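Local coordinates for MdcA (Pseudomonas aeruginosa, PDB 5VIT), which probably serves as the acyl-transferase subunit of malonate decarboxylase, exchanging the acetyl group on the enzyme's acyl carrier protein subunit for malonate, at residues 242-247 with 513-519; 362-366 with 480-484. Residue numbers count along the deposited sequence, not the author numbering.

Contact 1: 242-247 with 513-519; sequences MMAIRG and LPEDLGI
Residues 242-247 form part of helix 235-250, with a wider pi-type turn at 245-247, and they pack against a 3-10 turn at 514-516 and the loop that leaves it. The CA atoms lie closest for Met243 and Pro514 (6.5 Å) and for Gly247 and Leu517 (6.3 Å). Pro514 O holds the turn together by accepting from Leu517 N at 2.8 Å and from Ile519 N at 2.9 Å. Between those donors, Gly518 takes a positive phi (76°).

Leu517, in the mt rotamer, points its CB at the helix. Leu517 CD1 lies 3.7 Å from Met243 CE and Leu517 CD2 3.7 Å from Gly247 CA. A CB on Gly247 would clash with Leu517 CD1, so the bare glycine lets the leucine sit directly on the helix backbone. Met243 (mtp) leaves its helix sideways and bends its methyl group into the turn, where CE lies 3.6 Å from both Pro514 N and Pro514 CD. Ile519 (mt) packs alongside, with Ile519 CD1 3.8 Å from Met242 CB and 3.9 Å from Met243 CG. At the more exposed margin, Arg246 (chi1 t, chi2 p) lays CG 3.8 Å from Leu517 CB and gives a weak hydrogen bond from NE to Leu517 O (3.1 Å).

Tyr275 of helix 263-278 touches Met242, Arg246 and Ile519, while Met243 also reaches Leu463 of strand 461-464. The loop after strand 511-512, at one end of the mixed sheet within the chain, thus packs beside helix 235-250, which itself lies on that sheet in the helix-on-sheet packing of an alpha/beta fold.

Contact 2: 362-366 with 480-484; sequences VDGDG and RQAMI
A type I beta turn from Asp363 to Gly366, reinforced by an Asx turn, sits in the hairpin joining strands 361-363 and 368-369 and docks against one face of helix 477-486. The turn closes through Gly366 N to Asp363 O (3.0 Å). Asp363, with chi1 in the p well, folds its carboxylate back so that OD2 accepts from Asp365 N at 2.9 Å; OD2 also accepts from His367 N. The segments come nearest at Asp365 and Gln481, whose CA atoms are 5.6 Å apart.

Asp365 (chi1 m, chi2 -12°) and Gln481 (mt) both leave their backbones sideways, then converge: Gln481 NE2 donates to Asp365 OD1 at 2.8 Å. Arg480 is extended through chi1 and chi2, both t, before chi3 near 106° turns the guanidinium so that its edge meets the turn. There Arg480 NE (3.2 Å) and Arg480 NH2 (2.9 Å) both donate to Asp365 O, clamping the carbonyl in a fork.

One helical turn on, Ile484 (mt) points its CB toward the turn and packs on the turn backbone. Ile484 CD1 rests 3.5 Å from Gly366 N, 3.7 Å from Asp365 C and 3.7 Å from Gly364 O. Gly366 has phi 91° and psi -2°, where a CB would jam against Asp365 O and crowd Ile484 CD1. The isoleucine also touches Phe432 on the strand beside 361-363, tying the helix to this small sheet. Beside Gln481, a water donates to Gly364 O and to the helical carbonyl Gln481 O, each at 2.8 Å.

Overall arrangement
Contact 2 is nested within the chain loop closed by contact 1: the segments follow in the order 242-247, 362-366, 480-484, 513-519. The centres of the two contacts lie 20 Å apart and their nearest atoms about 9 Å apart, without touching, on the same side of the chain's centre. Contact 1 packs beside the mixed eight-stranded sheet, near its end at strand 511-512, whereas contact 2 joins the separate three-stranded sheet to helix 477-486. The residues after strand 467-469 link them: Tyr470 hydrogen-bonds to Gly247 O, and neighbouring Leu471 touches Met483 and Ile484. Together the contacts fasten late parts of the chain, 480-484 and 513-519, onto elements that lie much earlier in the sequence.

Contact 1: 242-247 with 513-519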
ATOM      1  N   MET A 242      11.434  -0.991   6.502  1.00 24.81           N
ATOM      2  CA  MET A 242      10.325  -1.387   7.370  1.00 26.63           C
ATOM      3  C   MET A 242       9.226  -2.079   6.556  1.00 27.86           C
ATOM      4  O   MET A 242       8.666  -3.110   6.976  1.00 22.44           O
ATOM      5  CB  MET A 242       9.733  -0.178   8.112  1.00 25.42           C
ATOM      6  CG  MET A 242      10.640   0.460   9.160  1.00 29.63           C
ATOM      7  SD  MET A 242      10.017   2.078   9.734  1.00 30.95           S
ATOM      8  CE  MET A 242       8.848   1.541  10.986  1.00 21.84           C
ATOM      9  N   MET A 243       8.915  -1.508   5.393  1.00 25.33           N
ATOM     10  CA  MET A 243       7.848  -2.059   4.554  1.00 28.50           C
ATOM     11  C   MET A 243       8.270  -3.394   3.923  1.00 24.40           C
ATOM     12  O   MET A 243       7.431  -4.277   3.707  1.00 25.29           O
ATOM     13  CB  MET A 243       7.431  -1.050   3.476  1.00 23.01           C
ATOM     14  CG  MET A 243       7.047   0.315   4.048  1.00 31.98           C
ATOM     15  SD  MET A 243       6.596   1.469   2.727  1.00 38.42           S
ATOM     16  CE  MET A 243       5.146   0.605   2.207  1.00 31.52           C
ATOM     17  N   ALA A 244       9.562  -3.558   3.645  1.00 20.07           N
ATOM     18  CA  ALA A 244      10.034  -4.859   3.161  1.00 24.15           C
ATOM     19  C   ALA A 244       9.794  -5.950   4.223  1.00 25.09           C
ATOM     20  O   ALA A 244       9.283  -7.050   3.933  1.00 20.54           O
ATOM     21  CB  ALA A 244      11.529  -4.791   2.775  1.00 18.94           C
ATOM     22  N   ILE A 245      10.155  -5.642   5.462  1.00 25.84           N
ATOM     23  CA  ILE A 245      10.091  -6.644   6.520  1.00 19.87           C
ATOM     24  C   ILE A 245       8.639  -7.006   6.818  1.00 22.28           C
ATOM     25  O   ILE A 245       8.279  -8.178   6.915  1.00 22.10           O
ATOM     26  CB  ILE A 245      10.797  -6.147   7.783  1.00 20.15           C
ATOM     27  CG1 ILE A 245      12.301  -6.047   7.516  1.00 24.66           C
ATOM     28  CG2 ILE A 245      10.496  -7.055   8.964  1.00 23.52           C
ATOM     29  CD1 ILE A 245      13.077  -5.356   8.624  1.00 26.78           C
ATOM     30  N   ARG A 246       7.805  -5.983   6.923  1.00 24.07           N
ATOM     31  CA  ARG A 246       6.423  -6.158   7.301  1.00 23.91           C
ATOM     32  C   ARG A 246       5.561  -6.598   6.129  1.00 25.71           C
ATOM     33  O   ARG A 246       4.825  -7.579   6.229  1.00 27.12           O
ATOM     34  CB  ARG A 246       5.877  -4.854   7.884  1.00 27.72           C
ATOM     35  CG  ARG A 246       4.393  -4.855   8.111  1.00 24.29           C
ATOM     36  CD  ARG A 246       4.051  -5.453   9.471  1.00 28.70           C
ATOM     37  NE  ARG A 246       2.603  -5.564   9.678  1.00 34.71           N
ATOM     38  CZ  ARG A 246       2.025  -6.376  10.563  1.00 39.52           C
ATOM     39  NH1 ARG A 246       2.752  -7.165  11.353  1.00 32.62           N
ATOM     40  NH2 ARG A 246       0.709  -6.382  10.667  1.00 46.00           N
ATOM     41  N   GLY A 247       5.657  -5.863   5.025  1.00 22.73           N
ATOM     42  CA  GLY A 247       4.783  -6.075   3.884  1.00 25.19           C
ATOM     43  C   GLY A 247       5.249  -7.144   2.912  1.00 24.47           C
ATOM     44  O   GLY A 247       4.510  -7.515   1.995  1.00 25.99           O
ATOM     45  N   LEU A 513       0.133   0.842   1.149  1.00 21.97           N
ATOM     46  CA  LEU A 513       0.866   2.012   1.622  1.00 28.46           C
ATOM     47  C   LEU A 513       1.376   1.636   2.997  1.00 27.65           C
ATOM     48  O   LEU A 513       0.880   0.664   3.570  1.00 26.11           O
ATOM     49  CB  LEU A 513      -0.023   3.256   1.676  1.00 28.06           C
ATOM     50  CG  LEU A 513      -0.681   3.734   0.388  1.00 31.26           C
ATOM     51  CD1 LEU A 513      -1.294   5.119   0.595  1.00 29.04           C
ATOM     52  CD2 LEU A 513       0.307   3.729  -0.754  1.00 28.27           C
ATOM     53  N   PRO A 514       2.367   2.380   3.529  1.00 30.42           N
ATOM     54  CA  PRO A 514       2.853   2.070   4.888  1.00 27.53           C
ATOM     55  C   PRO A 514       1.721   1.927   5.909  1.00 30.48           C
ATOM     56  O   PRO A 514       1.772   1.003   6.718  1.00 26.41           O
ATOM     57  CB  PRO A 514       3.755   3.263   5.239  1.00 31.84           C
ATOM     58  CG  PRO A 514       3.628   4.244   4.087  1.00 34.92           C
ATOM     59  CD  PRO A 514       3.112   3.488   2.907  1.00 30.57           C
ATOM     60  N   GLU A 515       0.689   2.768   5.829  1.00 28.81           N
ATOM     61  CA  GLU A 515      -0.365   2.732   6.841  1.00 34.83           C
ATOM     62  C   GLU A 515      -1.270   1.515   6.648  1.00 34.61           C
ATOM     63  O   GLU A 515      -1.988   1.135   7.576  1.00 33.84           O
ATOM     64  CB  GLU A 515      -1.195   4.046   6.865  1.00 32.66           C
ATOM     65  CG  GLU A 515      -1.332   4.795   5.553  1.00 41.79           C
ATOM     66  CD  GLU A 515      -0.049   5.514   5.102  1.00 39.59           C
ATOM     67  OE1 GLU A 515       0.442   5.179   4.012  1.00 39.07           O
ATOM     68  OE2 GLU A 515       0.461   6.416   5.803  1.00 42.88           O
ATOM     69  N   ASP A 516      -1.221   0.880   5.473  1.00 30.55           N
ATOM     70  CA  ASP A 516      -1.863  -0.429   5.317  1.00 26.95           C
ATOM     71  C   ASP A 516      -1.119  -1.522   6.067  1.00 31.53           C
ATOM     72  O   ASP A 516      -1.639  -2.627   6.247  1.00 29.76           O
ATOM     73  CB  ASP A 516      -1.957  -0.832   3.856  1.00 25.60           C
ATOM     74  CG  ASP A 516      -2.898   0.040   3.080  1.00 32.65           C
ATOM     75  OD1 ASP A 516      -2.487   0.549   2.013  1.00 27.27           O
ATOM     76  OD2 ASP A 516      -4.039   0.222   3.543  1.00 29.66           O
ATOM     77  N   LEU A 517       0.104  -1.216   6.477  1.00 25.03           N
ATOM     78  CA  LEU A 517       0.986  -2.214   7.029  1.00 29.57           C
ATOM     79  C   LEU A 517       1.167  -1.965   8.511  1.00 30.08           C
ATOM     80  O   LEU A 517       1.975  -2.623   9.166  1.00 31.09           O
ATOM     81  CB  LEU A 517       2.349  -2.183   6.308  1.00 29.87           C
ATOM     82  CG  LEU A 517       2.375  -2.408   4.792  1.00 30.84           C
ATOM     83  CD1 LEU A 517       3.777  -2.153   4.212  1.00 26.34           C
ATOM     84  CD2 LEU A 517       1.922  -3.831   4.466  1.00 25.34           C
ATOM     85  N   GLY A 518       0.433  -0.983   9.024  1.00 31.17           N
ATOM     86  CA  GLY A 518       0.559  -0.566  10.408  1.00 31.05           C
ATOM     87  C   GLY A 518       1.799   0.270  10.663  1.00 31.52           C
ATOM     88  O   GLY A 518       2.314   0.337  11.784  1.00 36.85           O
ATOM     89  N   ILE A 519       2.296   0.907   9.610  1.00 33.47           N
ATOM     90  CA  ILE A 519       3.514   1.699   9.711  1.00 32.63           C
ATOM     91  C   ILE A 519       3.196   3.182   9.573  1.00 34.00           C
ATOM     92  O   ILE A 519       2.546   3.586   8.609  1.00 34.06           O
ATOM     93  CB  ILE A 519       4.537   1.307   8.616  1.00 32.79           C
ATOM     94  CG1 ILE A 519       5.111  -0.093   8.872  1.00 31.13           C
ATOM     95  CG2 ILE A 519       5.636   2.336   8.534  1.00 25.42           C
ATOM     96  CD1 ILE A 519       6.002  -0.605   7.715  1.00 28.10           C
TER

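Contact 2: 362-366 with 480-484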
ATOM      1  N   VAL A 362      13.791   2.087 -13.772  1.00 23.39           N
ATOM      2  CA  VAL A 362      12.680   1.177 -13.965  1.00 23.86           C
ATOM      3  C   VAL A 362      11.758   1.855 -14.955  1.00 24.09           C
ATOM      4  O   VAL A 362      11.532   3.056 -14.842  1.00 23.76           O
ATOM      5  CB  VAL A 362      11.911   0.897 -12.642  1.00 25.49           C
ATOM      6  CG1 VAL A 362      10.835  -0.153 -12.858  1.00 24.73           C
ATOM      7  CG2 VAL A 362      12.865   0.455 -11.541  1.00 26.32           C
ATOM      8  N   ASP A 363      11.224   1.130 -15.928  1.00 22.40           N
ATOM      9  CA  ASP A 363      10.258   1.775 -16.813  1.00 21.67           C
ATOM     10  C   ASP A 363       8.831   1.401 -16.416  1.00 25.03           C
ATOM     11  O   ASP A 363       8.632   0.732 -15.402  1.00 24.42           O
ATOM     12  CB  ASP A 363      10.561   1.464 -18.291  1.00 26.97           C
ATOM     13  CG  ASP A 363      10.182   0.045 -18.727  1.00 27.91           C
ATOM     14  OD1 ASP A 363      10.398  -0.230 -19.931  1.00 29.73           O
ATOM     15  OD2 ASP A 363       9.666  -0.780 -17.930  1.00 29.09           O
ATOM     16  N   GLY A 364       7.847   1.830 -17.206  1.00 23.56           N
ATOM     17  CA  GLY A 364       6.458   1.647 -16.844  1.00 23.74           C
ATOM     18  C   GLY A 364       5.989   0.199 -16.876  1.00 26.97           C
ATOM     19  O   GLY A 364       4.904  -0.117 -16.391  1.00 26.63           O
ATOM     20  N   ASP A 365       6.795  -0.682 -17.453  1.00 26.90           N
ATOM     21  CA  ASP A 365       6.454  -2.100 -17.494  1.00 25.60           C
ATOM     22  C   ASP A 365       7.190  -2.892 -16.419  1.00 23.56           C
ATOM     23  O   ASP A 365       7.045  -4.100 -16.325  1.00 27.06           O
ATOM     24  CB  ASP A 365       6.772  -2.690 -18.871  1.00 25.86           C
ATOM     25  CG  ASP A 365       5.844  -2.173 -19.951  1.00 27.33           C
ATOM     26  OD1 ASP A 365       4.820  -1.533 -19.619  1.00 30.52           O
ATOM     27  OD2 ASP A 365       6.133  -2.418 -21.133  1.00 36.69           O
ATOM     28  N   GLY A 366       8.004  -2.208 -15.633  1.00 25.61           N
ATOM     29  CA  GLY A 366       8.799  -2.866 -14.618  1.00 20.99           C
ATOM     30  C   GLY A 366      10.179  -3.302 -15.071  1.00 26.00           C
ATOM     31  O   GLY A 366      10.930  -3.858 -14.280  1.00 23.70           O
ATOM     32  N   ARG A 480      -0.513  -4.323 -14.251  1.00 27.80           N
ATOM     33  CA  ARG A 480       0.845  -4.193 -13.742  1.00 27.63           C
ATOM     34  C   ARG A 480       1.379  -2.762 -13.882  1.00 27.75           C
ATOM     35  O   ARG A 480       1.975  -2.223 -12.941  1.00 25.40           O
ATOM     36  CB  ARG A 480       1.747  -5.170 -14.477  1.00 27.09           C
ATOM     37  CG  ARG A 480       3.152  -5.258 -13.958  1.00 25.59           C
ATOM     38  CD  ARG A 480       3.780  -6.488 -14.542  1.00 31.02           C
ATOM     39  NE  ARG A 480       4.726  -6.158 -15.576  1.00 33.09           N
ATOM     40  CZ  ARG A 480       4.900  -6.851 -16.694  1.00 31.07           C
ATOM     41  NH1 ARG A 480       4.164  -7.919 -16.947  1.00 30.85           N
ATOM     42  NH2 ARG A 480       5.820  -6.457 -17.565  1.00 26.60           N
ATOM     43  N   GLN A 481       1.147  -2.149 -15.044  1.00 25.16           N
ATOM     44  CA  GLN A 481       1.481  -0.741 -15.264  1.00 27.58           C
ATOM     45  C   GLN A 481       0.767   0.153 -14.251  1.00 26.79           C
ATOM     46  O   GLN A 481       1.369   1.082 -13.698  1.00 25.42           O
ATOM     47  CB  GLN A 481       1.109  -0.300 -16.696  1.00 23.43           C
ATOM     48  CG  GLN A 481       1.953  -0.979 -17.775  1.00 26.68           C
ATOM     49  CD  GLN A 481       1.329  -0.888 -19.160  1.00 28.45           C
ATOM     50  OE1 GLN A 481       0.177  -0.504 -19.303  1.00 29.77           O
ATOM     51  NE2 GLN A 481       2.093  -1.254 -20.183  1.00 31.41           N
ATOM     52  N   ALA A 482      -0.515  -0.119 -14.013  1.00 22.63           N
ATOM     53  CA  ALA A 482      -1.281   0.710 -13.091  1.00 24.40           C
ATOM     54  C   ALA A 482      -0.675   0.611 -11.695  1.00 24.28           C
ATOM     55  O   ALA A 482      -0.555   1.604 -10.984  1.00 28.10           O
ATOM     56  CB  ALA A 482      -2.765   0.294 -13.062  1.00 20.06           C
ATOM     57  N   MET A 483      -0.293  -0.596 -11.315  1.00 25.34           N
ATOM     58  CA  MET A 483       0.247  -0.816  -9.979  1.00 29.30           C
ATOM     59  C   MET A 483       1.588  -0.109  -9.819  1.00 24.19           C
ATOM     60  O   MET A 483       1.825   0.544  -8.801  1.00 23.55           O
ATOM     61  CB  MET A 483       0.368  -2.314  -9.689  1.00 23.64           C
ATOM     62  CG  MET A 483      -0.981  -3.035  -9.782  1.00 29.48           C
ATOM     63  SD  MET A 483      -0.846  -4.840  -9.810  1.00 38.57           S
ATOM     64  CE  MET A 483      -0.076  -4.996  -8.242  1.00 22.42           C
ATOM     65  N   ILE A 484       2.449  -0.210 -10.833  1.00 25.64           N
ATOM     66  CA  ILE A 484       3.749   0.449 -10.782  1.00 22.57           C
ATOM     67  C   ILE A 484       3.549   1.964 -10.668  1.00 26.20           C
ATOM     68  O   ILE A 484       4.164   2.623  -9.822  1.00 27.37           O
ATOM     69  CB  ILE A 484       4.615   0.101 -12.017  1.00 27.06           C
ATOM     70  CG1 ILE A 484       5.072  -1.369 -11.927  1.00 24.71           C
ATOM     71  CG2 ILE A 484       5.827   1.042 -12.128  1.00 19.25           C
ATOM     72  CD1 ILE A 484       5.412  -2.021 -13.262  1.00 21.20           C
TER
HETATM   73  O   HOH W   1       3.495   2.043 -15.274  1.00 27.59           O